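Beta-N-acetylhexosaminidase (Bacteroides fragilis, PDB 4PYS) probably removes terminal, non-reducing beta-linked N-acetylhexosamine residues from glycans by hydrolysis. Local coordinates at residues Gln9-Thr14 with Arg107-Gly112; Ala102-Arg107 with Met155-Lys160; Lys151-Ala156 with Ala214-Thr219. All coordinates share one frame; numbering follows the deposited sequence.

Interaction 1: Gln9-Thr14 with Arg107-Gly112; sequences QIIMPT and RQWNTG. With FMT (formic acid), chain K.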
ATOM      1  N   GLN A   9      12.328  -0.575 -24.903  1.00 73.47           N
ATOM      2  CA  GLN A   9      13.347  -1.385 -24.259  1.00 58.03           C
ATOM      3  C   GLN A   9      12.707  -2.362 -23.271  1.00 32.33           C
ATOM      4  O   GLN A   9      12.520  -3.537 -23.582  1.00 37.99           O
ATOM      5  CB  GLN A   9      14.393  -0.499 -23.568  1.00 57.89           C
ATOM      6  CG  GLN A   9      13.810   0.665 -22.764  1.00 58.95           C
ATOM      7  CD  GLN A   9      14.780   1.210 -21.747  1.00 65.76           C
ATOM      8  OE1 GLN A   9      14.376   1.760 -20.725  1.00 70.16           O
ATOM      9  NE2 GLN A   9      16.072   1.064 -22.022  1.00 67.40           N
ATOM     10  N   ILE A  10      12.356  -1.881 -22.082  1.00 25.71           N
ATOM     11  CA  ILE A  10      11.924  -2.773 -21.016  1.00 24.71           C
ATOM     12  C   ILE A  10      10.745  -2.241 -20.220  1.00 24.29           C
ATOM     13  O   ILE A  10      10.478  -1.034 -20.183  1.00 24.51           O
ATOM     14  CB  ILE A  10      13.068  -3.080 -20.017  1.00 40.26           C
ATOM     15  CG1 ILE A  10      13.313  -1.897 -19.101  1.00 37.74           C
ATOM     16  CG2 ILE A  10      14.370  -3.493 -20.723  1.00 37.73           C
ATOM     17  CD1 ILE A  10      13.943  -2.306 -17.814  1.00 45.88           C
ATOM     18  N   ILE A  11      10.052  -3.159 -19.563  1.00 21.48           N
ATOM     19  CA  ILE A  11       8.937  -2.812 -18.693  1.00 18.46           C
ATOM     20  C   ILE A  11       9.253  -3.299 -17.278  1.00 20.92           C
ATOM     21  O   ILE A  11       9.696  -4.441 -17.107  1.00 22.08           O
ATOM     22  CB  ILE A  11       7.631  -3.502 -19.161  1.00 19.49           C
ATOM     23  CG1 ILE A  11       7.158  -2.927 -20.500  1.00 25.81           C
ATOM     24  CG2 ILE A  11       6.548  -3.327 -18.116  1.00 20.12           C
ATOM     25  CD1 ILE A  11       6.184  -3.854 -21.263  1.00 21.75           C
HETATM   26  N   MSE A  12       9.048  -2.437 -16.278  1.00 20.37           N
HETATM   27  CA  MSE A  12       9.192  -2.833 -14.872  1.00 20.99           C
HETATM   28  C   MSE A  12       7.886  -2.631 -14.127  1.00 19.78           C
HETATM   29  O   MSE A  12       7.222  -1.603 -14.293  1.00 21.29           O
HETATM   30  CB  MSE A  12      10.307  -2.043 -14.172  1.00 20.29           C
HETATM   31  CG  MSE A  12      11.636  -2.179 -14.863  1.00 20.30           C
HETATM   32 SE   MSE A  12      13.090  -1.424 -13.820  0.57 24.84          SE
HETATM   33  CE  MSE A  12      13.252  -2.853 -12.511  1.00 33.70           C
ATOM     34  N   PRO A  13       7.483  -3.619 -13.309  1.00 16.62           N
ATOM     35  CA  PRO A  13       8.134  -4.912 -13.065  1.00 19.54           C
ATOM     36  C   PRO A  13       8.083  -5.802 -14.310  1.00 21.93           C
ATOM     37  O   PRO A  13       7.257  -5.589 -15.203  1.00 19.47           O
ATOM     38  CB  PRO A  13       7.314  -5.518 -11.910  1.00 18.99           C
ATOM     39  CG  PRO A  13       5.997  -4.780 -11.919  1.00 20.48           C
ATOM     40  CD  PRO A  13       6.275  -3.414 -12.483  1.00 19.08           C
ATOM     41  N   THR A  14       8.973  -6.779 -14.362  1.00 19.14           N
ATOM     42  CA  THR A  14       9.178  -7.604 -15.563  1.00 19.53           C
ATOM     43  C   THR A  14       7.934  -8.402 -15.891  1.00 22.55           C
ATOM     44  O   THR A  14       7.417  -9.111 -15.019  1.00 21.97           O
ATOM     45  CB  THR A  14      10.296  -8.601 -15.321  1.00 23.05           C
ATOM     46  OG1 THR A  14      11.492  -7.890 -14.972  1.00 21.22           O
ATOM     47  CG2 THR A  14      10.554  -9.441 -16.582  1.00 23.34           C
ATOM     48  N   ARG A 107       2.719   2.399 -21.311  1.00 20.74           N
ATOM     49  CA  ARG A 107       3.455   3.615 -20.941  1.00 22.75           C
ATOM     50  C   ARG A 107       4.955   3.425 -21.084  1.00 23.93           C
ATOM     51  O   ARG A 107       5.657   4.304 -21.594  1.00 23.45           O
ATOM     52  CB  ARG A 107       3.201   3.967 -19.477  1.00 25.95           C
ATOM     53  CG  ARG A 107       1.910   4.657 -19.178  1.00 28.83           C
ATOM     54  CD  ARG A 107       1.841   4.924 -17.672  1.00 24.05           C
ATOM     55  NE  ARG A 107       2.673   6.050 -17.241  1.00 23.28           N
ATOM     56  CZ  ARG A 107       2.843   6.388 -15.963  1.00 26.67           C
ATOM     57  NH1 ARG A 107       2.257   5.672 -15.012  1.00 21.48           N
ATOM     58  NH2 ARG A 107       3.587   7.436 -15.635  1.00 27.12           N
ATOM     59  N   GLN A 108       5.446   2.281 -20.605  1.00 20.51           N
ATOM     60  CA  GLN A 108       6.874   1.988 -20.635  1.00 21.45           C
ATOM     61  C   GLN A 108       7.344   1.400 -21.958  1.00 22.88           C
ATOM     62  O   GLN A 108       8.534   1.431 -22.261  1.00 24.63           O
ATOM     63  CB  GLN A 108       7.242   1.040 -19.490  1.00 21.69           C
ATOM     64  CG  GLN A 108       7.088   1.700 -18.134  1.00 21.85           C
ATOM     65  CD  GLN A 108       7.570   0.831 -16.994  1.00 19.50           C
ATOM     66  OE1 GLN A 108       8.576   0.126 -17.113  1.00 21.97           O
ATOM     67  NE2 GLN A 108       6.858   0.879 -15.879  1.00 20.98           N
ATOM     68  N   TRP A 109       6.416   0.867 -22.747  1.00 24.00           N
ATOM     69  CA  TRP A 109       6.782   0.220 -23.995  1.00 19.65           C
ATOM     70  C   TRP A 109       6.940   1.239 -25.130  1.00 26.47           C
ATOM     71  O   TRP A 109       7.678   1.006 -26.080  1.00 28.55           O
ATOM     72  CB  TRP A 109       5.751  -0.866 -24.353  1.00 20.62           C
ATOM     73  CG  TRP A 109       6.209  -1.787 -25.444  1.00 24.48           C
ATOM     74  CD1 TRP A 109       5.712  -1.872 -26.716  1.00 23.80           C
ATOM     75  CD2 TRP A 109       7.258  -2.761 -25.356  1.00 25.67           C
ATOM     76  NE1 TRP A 109       6.393  -2.837 -27.424  1.00 26.69           N
ATOM     77  CE2 TRP A 109       7.352  -3.391 -26.612  1.00 29.60           C
ATOM     78  CE3 TRP A 109       8.132  -3.156 -24.335  1.00 26.58           C
ATOM     79  CZ2 TRP A 109       8.291  -4.404 -26.874  1.00 30.84           C
ATOM     80  CZ3 TRP A 109       9.059  -4.157 -24.595  1.00 32.92           C
ATOM     81  CH2 TRP A 109       9.133  -4.768 -25.852  1.00 30.72           C
ATOM     82  N   ASN A 110       6.241   2.366 -25.021  1.00 23.28           N
ATOM     83  CA  ASN A 110       6.417   3.474 -25.956  1.00 24.36           C
ATOM     84  C   ASN A 110       7.891   3.889 -26.003  1.00 29.57           C
ATOM     85  O   ASN A 110       8.507   4.095 -24.951  1.00 27.54           O
ATOM     86  CB  ASN A 110       5.549   4.650 -25.490  1.00 26.42           C
ATOM     87  CG  ASN A 110       5.763   5.905 -26.312  1.00 34.07           C
ATOM     88  OD1 ASN A 110       6.037   5.842 -27.508  1.00 37.40           O
ATOM     89  ND2 ASN A 110       5.647   7.062 -25.664  1.00 35.83           N
ATOM     90  N   THR A 111       8.467   4.000 -27.201  1.00 30.12           N
ATOM     91  CA  THR A 111       9.897   4.301 -27.303  1.00 40.19           C
ATOM     92  C   THR A 111      10.220   5.731 -26.869  1.00 54.03           C
ATOM     93  O   THR A 111      11.309   6.004 -26.352  1.00 51.77           O
ATOM     94  CB  THR A 111      10.442   4.110 -28.722  1.00 42.97           C
ATOM     95  OG1 THR A 111      10.051   5.220 -29.539  1.00 47.69           O
ATOM     96  CG2 THR A 111       9.942   2.812 -29.334  1.00 41.49           C
ATOM     97  N   GLY A 112       9.279   6.645 -27.092  1.00 54.08           N
ATOM     98  CA  GLY A 112       9.512   8.051 -26.810  1.00 54.95           C
ATOM     99  C   GLY A 112      10.517   8.659 -27.778  1.00 61.45           C
ATOM    100  O   GLY A 112      11.094   9.711 -27.507  1.00 67.54           O
TER
HETATM  101  C   FMT K 609      11.543  -6.115 -19.285  1.00 41.92           C
HETATM  102  O1  FMT K 609      12.205  -7.149 -19.118  1.00 46.39           O
HETATM  103  O2  FMT K 609      10.848  -5.870 -20.281  1.00 39.12           O
HETATM  104  O   HOH W   1      11.148   1.949 -24.052  1.00 50.81           O
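Gln9 meets the last turn of helix 96-109 through its backbone. Its carbonyl O lies 3.7 Å from CZ3 of Trp109, approaching the indole obliquely, while its N gives a hydrogen bond to a water that in turn donates to Gln108 O, so the water links the two main chains, next to a backbone hydrogen bond between Gly8 and Trp109. The side chain of Ile10 starts out away from the helix. Its CB packs instead on a formic acid molecule, probably from the crystallisation liquor, and its carbonyl O and Gln108 O both accept from Lys480 NZ, a shared cation that would ease the closeness of two carbonyl oxygens. Ile11 donates its N to O2 of the formic acid (2.9 Å) and lays its side chain over the helix end. CG1, beside the backbone N, rests against Gln108 CB and Trp109 CE3, and CD1 reaches on to CE3 at 3.7 Å, the isoleucine and indole crossing at about a right angle. The indole itself is fixed from beyond the contact, NE1 donating to Pro120 O on strand 117-126. In this way the N-terminal segment is laid across the C-terminal end of a helix that packs on the sheet of the family 20 domain 2. At Met12, a selenomethionine, the main chain is read by one primary amide: Gln108, extended beyond CG, takes Met12 N on OE1 at 2.7 Å in a nearly straight bond (169°), the donor tilted 30° from the carbonyl plane, and returns NE2 to Met12 O at 3.0 Å, in the plane of that carbonyl. Two bonds to one residue fix the rotation of the carboxamide. Beyond them the selenomethionine side chain leads away, toward Phe473 and Val477 of helix 470-486.

Interaction 2: Ala102-Arg107 with Met155-Lys160; sequences AIQSLR and MASMLK
Gln104 reaches from helix 96-109 to the last turn of helix 146-158, and the shape of its side chain sets the contact. CG stands beside the backbone N, and a bend at the next torsion (chi2 -66°) brings CD in beside the neighbouring helix, within 3.5 Å of Met158 CA. CG itself lies 3.3 Å from Ser157 O. The two ends of the amide then serve different helices. NE2 crosses over to Ser157 OG at 2.9 Å, with a bent N-H...O angle of 139° and the hydroxyl somewhat out of the amide plane. OE1 accepts from its own helix, from Arg107 NH1 at 2.9 Å, the donor lying in the carbonyl plane on a lone pair. The amide is therefore held at both ends, which fixes which way round it sits. Ser157 OG has a second hydrogen-bond partner in Arg216 O. CG of selenomethionine Met158 comes obliquely to the Arg107 guanidinium, 3.9 Å from NH1, with the selenium continuing the extended chain and only the terminal CE bent off. Lys160, at positive phi, is the C-prime residue of the Schellman motif that ends helix 146-158. Its chain runs extended as far as CE, then bends at chi4 to put NZ on Ser105 OG at 2.8 Å, an oxygen that also has Tyr80 OH as a partner. A buried ammonium is thus met by a hydroxyl. The contact joins the domain 2 helix to a helix of the catalytic domain: strand 80-84 backs Ala102 and Leu106, helix 43-49 lies against Ile103, Gln104 and Arg107, and helix 453-462 packs on Met155, Leu159 and Lys160.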
ATOM      1  N   ALA A 102      -2.179  -3.274 -18.253  1.00 18.95           N
ATOM      2  CA  ALA A 102      -1.775  -3.170 -19.662  1.00 18.99           C
ATOM      3  C   ALA A 102      -1.398  -1.736 -20.022  1.00 19.25           C
ATOM      4  O   ALA A 102      -0.431  -1.502 -20.746  1.00 18.08           O
ATOM      5  CB  ALA A 102      -2.887  -3.687 -20.598  1.00 19.69           C
ATOM      6  N   ILE A 103      -2.173  -0.771 -19.525  1.00 17.74           N
ATOM      7  CA  ILE A 103      -1.869   0.633 -19.766  1.00 15.15           C
ATOM      8  C   ILE A 103      -0.526   0.997 -19.157  1.00 19.47           C
ATOM      9  O   ILE A 103       0.253   1.710 -19.776  1.00 19.73           O
ATOM     10  CB  ILE A 103      -2.987   1.559 -19.213  1.00 18.29           C
ATOM     11  CG1 ILE A 103      -4.216   1.477 -20.128  1.00 19.68           C
ATOM     12  CG2 ILE A 103      -2.527   3.019 -19.117  1.00 21.29           C
ATOM     13  CD1 ILE A 103      -5.491   2.045 -19.495  1.00 20.87           C
ATOM     14  N   GLN A 104      -0.239   0.497 -17.960  1.00 18.94           N
ATOM     15  CA  GLN A 104       1.054   0.792 -17.341  1.00 19.83           C
ATOM     16  C   GLN A 104       2.195   0.208 -18.182  1.00 20.77           C
ATOM     17  O   GLN A 104       3.251   0.818 -18.314  1.00 20.57           O
ATOM     18  CB  GLN A 104       1.124   0.243 -15.909  1.00 17.23           C
ATOM     19  CG  GLN A 104       0.143   0.874 -14.930  1.00 20.02           C
ATOM     20  CD  GLN A 104       0.419   2.351 -14.667  1.00 20.42           C
ATOM     21  OE1 GLN A 104       1.358   2.942 -15.220  1.00 21.78           O
ATOM     22  NE2 GLN A 104      -0.397   2.949 -13.807  1.00 19.25           N
ATOM     23  N   SER A 105       1.991  -0.975 -18.755  1.00 18.77           N
ATOM     24  CA  SER A 105       3.017  -1.535 -19.637  1.00 17.66           C
ATOM     25  C   SER A 105       3.181  -0.728 -20.934  1.00 20.41           C
ATOM     26  O   SER A 105       4.308  -0.508 -21.388  1.00 22.51           O
ATOM     27  CB  SER A 105       2.741  -3.014 -19.942  1.00 19.55           C
ATOM     28  OG  SER A 105       2.952  -3.800 -18.778  1.00 18.43           O
ATOM     29  N   LEU A 106       2.072  -0.294 -21.527  1.00 20.42           N
ATOM     30  CA  LEU A 106       2.137   0.514 -22.748  1.00 19.59           C
ATOM     31  C   LEU A 106       2.902   1.811 -22.494  1.00 20.76           C
ATOM     32  O   LEU A 106       3.651   2.279 -23.358  1.00 20.62           O
ATOM     33  CB  LEU A 106       0.729   0.823 -23.283  1.00 19.15           C
ATOM     34  CG  LEU A 106      -0.017  -0.326 -23.965  1.00 21.56           C
ATOM     35  CD1 LEU A 106      -1.462   0.075 -24.271  1.00 24.61           C
ATOM     36  CD2 LEU A 106       0.699  -0.741 -25.246  1.00 26.02           C
ATOM     37  N   ARG A 107       2.719   2.399 -21.311  1.00 20.74           N
ATOM     38  CA  ARG A 107       3.455   3.615 -20.941  1.00 22.75           C
ATOM     39  C   ARG A 107       4.955   3.425 -21.084  1.00 23.93           C
ATOM     40  O   ARG A 107       5.657   4.304 -21.594  1.00 23.45           O
ATOM     41  CB  ARG A 107       3.201   3.967 -19.477  1.00 25.95           C
ATOM     42  CG  ARG A 107       1.910   4.657 -19.178  1.00 28.83           C
ATOM     43  CD  ARG A 107       1.841   4.924 -17.672  1.00 24.05           C
ATOM     44  NE  ARG A 107       2.673   6.050 -17.241  1.00 23.28           N
ATOM     45  CZ  ARG A 107       2.843   6.388 -15.963  1.00 26.67           C
ATOM     46  NH1 ARG A 107       2.257   5.672 -15.012  1.00 21.48           N
ATOM     47  NH2 ARG A 107       3.587   7.436 -15.635  1.00 27.12           N
HETATM   48  N   MSE A 155       2.232   6.083  -8.053  1.00 18.86           N
HETATM   49  CA  MSE A 155       3.419   5.218  -8.065  1.00 19.22           C
HETATM   50  C   MSE A 155       3.029   3.755  -7.899  1.00 16.85           C
HETATM   51  O   MSE A 155       3.531   2.871  -8.609  1.00 18.57           O
HETATM   52  CB  MSE A 155       4.386   5.609  -6.945  1.00 19.19           C
HETATM   53  CG  MSE A 155       5.556   4.643  -6.842  1.00 20.13           C
HETATM   54 SE   MSE A 155       6.422   4.737  -5.102  0.70 21.50          SE
HETATM   55  CE  MSE A 155       5.026   3.853  -4.081  1.00 23.64           C
ATOM     56  N   ALA A 156       2.130   3.491  -6.968  1.00 18.28           N
ATOM     57  CA  ALA A 156       1.733   2.114  -6.686  1.00 18.10           C
ATOM     58  C   ALA A 156       1.155   1.491  -7.947  1.00 21.37           C
ATOM     59  O   ALA A 156       1.501   0.373  -8.312  1.00 16.77           O
ATOM     60  CB  ALA A 156       0.711   2.092  -5.544  1.00 17.57           C
ATOM     61  N   SER A 157       0.297   2.234  -8.633  1.00 18.78           N
ATOM     62  CA  SER A 157      -0.313   1.745  -9.877  1.00 17.49           C
ATOM     63  C   SER A 157       0.739   1.533 -10.954  1.00 18.39           C
ATOM     64  O   SER A 157       0.712   0.534 -11.680  1.00 19.67           O
ATOM     65  CB  SER A 157      -1.347   2.751 -10.381  1.00 20.06           C
ATOM     66  OG  SER A 157      -2.052   2.220 -11.499  1.00 24.76           O
HETATM   67  N   MSE A 158       1.677   2.469 -11.036  1.00 16.07           N
HETATM   68  CA  MSE A 158       2.748   2.409 -12.028  1.00 15.84           C
HETATM   69  C   MSE A 158       3.569   1.133 -11.878  1.00 18.59           C
HETATM   70  O   MSE A 158       4.077   0.592 -12.863  1.00 19.19           O
HETATM   71  CB  MSE A 158       3.659   3.646 -11.871  1.00 16.40           C
HETATM   72  CG  MSE A 158       4.851   3.671 -12.812  1.00 21.12           C
HETATM   73 SE   MSE A 158       5.932   5.255 -12.446  0.68 22.27          SE
HETATM   74  CE  MSE A 158       6.623   4.689 -10.689  1.00 21.82           C
ATOM     75  N   LEU A 159       3.690   0.656 -10.642  1.00 15.77           N
ATOM     76  CA  LEU A 159       4.514  -0.507 -10.337  1.00 14.34           C
ATOM     77  C   LEU A 159       3.653  -1.766 -10.238  1.00 17.97           C
ATOM     78  O   LEU A 159       4.113  -2.812  -9.762  1.00 16.06           O
ATOM     79  CB  LEU A 159       5.258  -0.269  -9.020  1.00 20.16           C
ATOM     80  CG  LEU A 159       6.287   0.874  -9.095  1.00 22.27           C
ATOM     81  CD1 LEU A 159       6.981   1.073  -7.765  1.00 22.69           C
ATOM     82  CD2 LEU A 159       7.307   0.615 -10.176  1.00 22.85           C
ATOM     83  N   LYS A 160       2.414  -1.646 -10.711  1.00 16.01           N
ATOM     84  CA  LYS A 160       1.437  -2.744 -10.749  1.00 16.53           C
ATOM     85  C   LYS A 160       1.021  -3.300  -9.378  1.00 15.81           C
ATOM     86  O   LYS A 160       0.601  -4.444  -9.270  1.00 15.56           O
ATOM     87  CB  LYS A 160       1.909  -3.865 -11.694  1.00 16.93           C
ATOM     88  CG  LYS A 160       2.085  -3.368 -13.148  1.00 17.58           C
ATOM     89  CD  LYS A 160       2.133  -4.560 -14.122  1.00 15.62           C
ATOM     90  CE  LYS A 160       2.141  -4.121 -15.580  1.00 18.27           C
ATOM     91  NZ  LYS A 160       3.491  -3.588 -15.998  1.00 17.37           N
TER

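Interaction 3: Lys151-Ala156 with Ala214-Thr219; sequences KYIDMA and ADRGIT
Asp154 and Arg216 form a buried salt bridge, OD1 to NH2 at 2.9 Å. The oxygen lies at the guanidinium edge, near its plane, but NH2 meets the carboxylate from above, 48° out of its plane, the two flat groups being turned 62° against each other. Both charges have further partners: Asp154 OD2 pairs with Lys49 NZ, while NH2 is shared with Glu48 OE2. Arg216 NE donates to Tyr212 O, and the Tyr212 ring makes a cation-pi contact with the Arg216 guanidinium. Beside the polar cluster, Ile218 packs on the helix: CG1 sits 4.1 Å from Ile153 CG2, and CD1 touches Ala156 CB at 3.9 Å. Gly217, at positive phi, closes helix 203-214 as the C-prime residue of a Schellman motif, leading the chain into strand 219-223 of what is evidently the TIM-type barrel. Helix 146-158 thus lies against the loop joining helix 203-214 to that strand, with Phe164 of the adjacent strand 163-170 touching both Ile153 and Ile218.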
ATOM      1  N   LYS A 151       0.490  11.234  -5.606  1.00 20.18           N
ATOM      2  CA  LYS A 151       1.758  10.847  -6.230  1.00 21.86           C
ATOM      3  C   LYS A 151       2.142   9.416  -5.887  1.00 18.28           C
ATOM      4  O   LYS A 151       2.623   8.667  -6.744  1.00 17.29           O
ATOM      5  CB  LYS A 151       2.875  11.801  -5.788  1.00 23.76           C
ATOM      6  CG  LYS A 151       4.298  11.303  -6.116  1.00 21.47           C
ATOM      7  CD  LYS A 151       5.347  12.367  -5.795  1.00 22.69           C
ATOM      8  CE  LYS A 151       6.782  11.849  -6.075  1.00 25.14           C
ATOM      9  NZ  LYS A 151       7.807  12.920  -5.802  1.00 23.75           N
ATOM     10  N   TYR A 152       1.920   9.019  -4.640  1.00 19.26           N
ATOM     11  CA  TYR A 152       2.313   7.665  -4.238  1.00 18.49           C
ATOM     12  C   TYR A 152       1.276   6.610  -4.585  1.00 19.76           C
ATOM     13  O   TYR A 152       1.616   5.438  -4.796  1.00 19.10           O
ATOM     14  CB  TYR A 152       2.754   7.647  -2.765  1.00 19.26           C
ATOM     15  CG  TYR A 152       4.008   8.463  -2.651  1.00 19.68           C
ATOM     16  CD1 TYR A 152       5.194   8.016  -3.225  1.00 21.12           C
ATOM     17  CD2 TYR A 152       4.000   9.709  -2.047  1.00 22.25           C
ATOM     18  CE1 TYR A 152       6.348   8.781  -3.174  1.00 22.43           C
ATOM     19  CE2 TYR A 152       5.154  10.474  -1.981  1.00 23.44           C
ATOM     20  CZ  TYR A 152       6.315  10.010  -2.544  1.00 24.73           C
ATOM     21  OH  TYR A 152       7.447  10.791  -2.487  1.00 23.58           O
ATOM     22  N   ILE A 153       0.015   7.019  -4.687  1.00 18.71           N
ATOM     23  CA  ILE A 153      -1.002   6.130  -5.247  1.00 18.82           C
ATOM     24  C   ILE A 153      -0.685   5.887  -6.727  1.00 19.10           C
ATOM     25  O   ILE A 153      -0.737   4.752  -7.221  1.00 18.67           O
ATOM     26  CB  ILE A 153      -2.388   6.760  -5.100  1.00 21.04           C
ATOM     27  CG1 ILE A 153      -2.814   6.705  -3.630  1.00 20.67           C
ATOM     28  CG2 ILE A 153      -3.411   6.060  -6.026  1.00 20.11           C
ATOM     29  CD1 ILE A 153      -4.108   7.468  -3.310  1.00 21.25           C
ATOM     30  N   ASP A 154      -0.334   6.959  -7.430  1.00 16.74           N
ATOM     31  CA  ASP A 154       0.049   6.840  -8.834  1.00 17.71           C
ATOM     32  C   ASP A 154       1.279   5.944  -8.974  1.00 21.13           C
ATOM     33  O   ASP A 154       1.362   5.122  -9.898  1.00 19.97           O
ATOM     34  CB  ASP A 154       0.326   8.236  -9.403  1.00 20.36           C
ATOM     35  CG  ASP A 154       0.260   8.286 -10.916  1.00 25.66           C
ATOM     36  OD1 ASP A 154      -0.677   7.694 -11.506  1.00 23.20           O
ATOM     37  OD2 ASP A 154       1.150   8.926 -11.518  1.00 27.15           O
HETATM   38  N   MSE A 155       2.232   6.083  -8.053  1.00 18.86           N
HETATM   39  CA  MSE A 155       3.419   5.218  -8.065  1.00 19.22           C
HETATM   40  C   MSE A 155       3.029   3.755  -7.899  1.00 16.85           C
HETATM   41  O   MSE A 155       3.531   2.871  -8.609  1.00 18.57           O
HETATM   42  CB  MSE A 155       4.386   5.609  -6.945  1.00 19.19           C
HETATM   43  CG  MSE A 155       5.556   4.643  -6.842  1.00 20.13           C
HETATM   44 SE   MSE A 155       6.422   4.737  -5.102  0.70 21.50          SE
HETATM   45  CE  MSE A 155       5.026   3.853  -4.081  1.00 23.64           C
ATOM     46  N   ALA A 156       2.130   3.491  -6.968  1.00 18.28           N
ATOM     47  CA  ALA A 156       1.733   2.114  -6.686  1.00 18.10           C
ATOM     48  C   ALA A 156       1.155   1.491  -7.947  1.00 21.37           C
ATOM     49  O   ALA A 156       1.501   0.373  -8.312  1.00 16.77           O
ATOM     50  CB  ALA A 156       0.711   2.092  -5.544  1.00 17.57           C
ATOM     51  N   ALA A 214      -9.208   4.643  -7.591  1.00 26.76           N
ATOM     52  CA  ALA A 214     -10.032   3.710  -8.362  1.00 29.95           C
ATOM     53  C   ALA A 214      -9.723   3.798  -9.856  1.00 29.45           C
ATOM     54  O   ALA A 214      -9.700   2.777 -10.546  1.00 32.26           O
ATOM     55  CB  ALA A 214     -11.518   3.963  -8.103  1.00 30.95           C
ATOM     56  N   ASP A 215      -9.467   5.013 -10.343  1.00 25.29           N
ATOM     57  CA  ASP A 215      -9.149   5.225 -11.755  1.00 28.35           C
ATOM     58  C   ASP A 215      -7.846   4.560 -12.155  1.00 28.73           C
ATOM     59  O   ASP A 215      -7.575   4.376 -13.343  1.00 32.52           O
ATOM     60  CB  ASP A 215      -9.069   6.718 -12.080  1.00 31.46           C
ATOM     61  CG  ASP A 215     -10.426   7.370 -12.143  1.00 43.46           C
ATOM     62  OD1 ASP A 215     -11.412   6.639 -12.375  1.00 49.34           O
ATOM     63  OD2 ASP A 215     -10.502   8.604 -11.964  1.00 41.06           O
ATOM     64  N   ARG A 216      -7.019   4.215 -11.179  1.00 26.20           N
ATOM     65  CA  ARG A 216      -5.767   3.543 -11.504  1.00 22.67           C
ATOM     66  C   ARG A 216      -5.602   2.194 -10.801  1.00 23.98           C
ATOM     67  O   ARG A 216      -4.489   1.723 -10.573  1.00 22.46           O
ATOM     68  CB  ARG A 216      -4.558   4.488 -11.326  1.00 27.68           C
ATOM     69  CG  ARG A 216      -4.426   5.168  -9.985  1.00 29.07           C
ATOM     70  CD  ARG A 216      -3.825   6.581 -10.132  1.00 21.32           C
ATOM     71  NE  ARG A 216      -4.830   7.508 -10.651  1.00 31.52           N
ATOM     72  CZ  ARG A 216      -4.604   8.407 -11.602  1.00 29.60           C
ATOM     73  NH1 ARG A 216      -5.586   9.186 -12.021  1.00 32.39           N
ATOM     74  NH2 ARG A 216      -3.401   8.526 -12.134  1.00 29.99           N
ATOM     75  N   GLY A 217      -6.728   1.557 -10.484  1.00 32.69           N
ATOM     76  CA  GLY A 217      -6.722   0.182 -10.014  1.00 31.59           C
ATOM     77  C   GLY A 217      -6.232  -0.034  -8.595  1.00 29.63           C
ATOM     78  O   GLY A 217      -5.829  -1.143  -8.235  1.00 28.25           O
ATOM     79  N   ILE A 218      -6.270   1.024  -7.788  1.00 27.97           N
ATOM     80  CA  ILE A 218      -5.753   0.953  -6.420  1.00 25.92           C
ATOM     81  C   ILE A 218      -6.890   0.984  -5.408  1.00 25.41           C
ATOM     82  O   ILE A 218      -7.739   1.869  -5.465  1.00 26.23           O
ATOM     83  CB  ILE A 218      -4.805   2.133  -6.123  1.00 25.48           C
ATOM     84  CG1 ILE A 218      -3.551   2.037  -6.996  1.00 26.12           C
ATOM     85  CG2 ILE A 218      -4.415   2.145  -4.648  1.00 25.12           C
ATOM     86  CD1 ILE A 218      -2.775   0.732  -6.806  1.00 25.50           C
ATOM     87  N   THR A 219      -6.899   0.017  -4.493  1.00 24.42           N
ATOM     88  CA  THR A 219      -7.844   0.009  -3.377  1.00 24.01           C
ATOM     89  C   THR A 219      -7.146   0.650  -2.185  1.00 24.80           C
ATOM     90  O   THR A 219      -6.026   0.275  -1.846  1.00 22.00           O
ATOM     91  CB  THR A 219      -8.254  -1.425  -3.038  1.00 24.24           C
ATOM     92  OG1 THR A 219      -8.999  -1.971  -4.140  1.00 25.99           O
ATOM     93  CG2 THR A 219      -9.110  -1.476  -1.765  1.00 23.97           C
TER

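In the fold
The three contacts form a chain across the junction of the two domains. Interactions 1 and 2 share helix 96-109, their centres about 9 Å apart, and touch where Ile11 CG2 packs 3.7 Å from Lys160 NZ and Pro13 CG lies 3.5 Å from Leu159 O. Interactions 2 and 3 share helix 146-158, again with centres about 9 Å apart, and are coupled by the hydrogen bond of 2.7 Å between Ser157 OG and Arg216 O. Interactions 1 and 3 do not touch; their centres are about 18 Å apart. The zinc ion, held by Cys242, Cys260, Cys301 and Cys304, is bound by residues outside all three contacts.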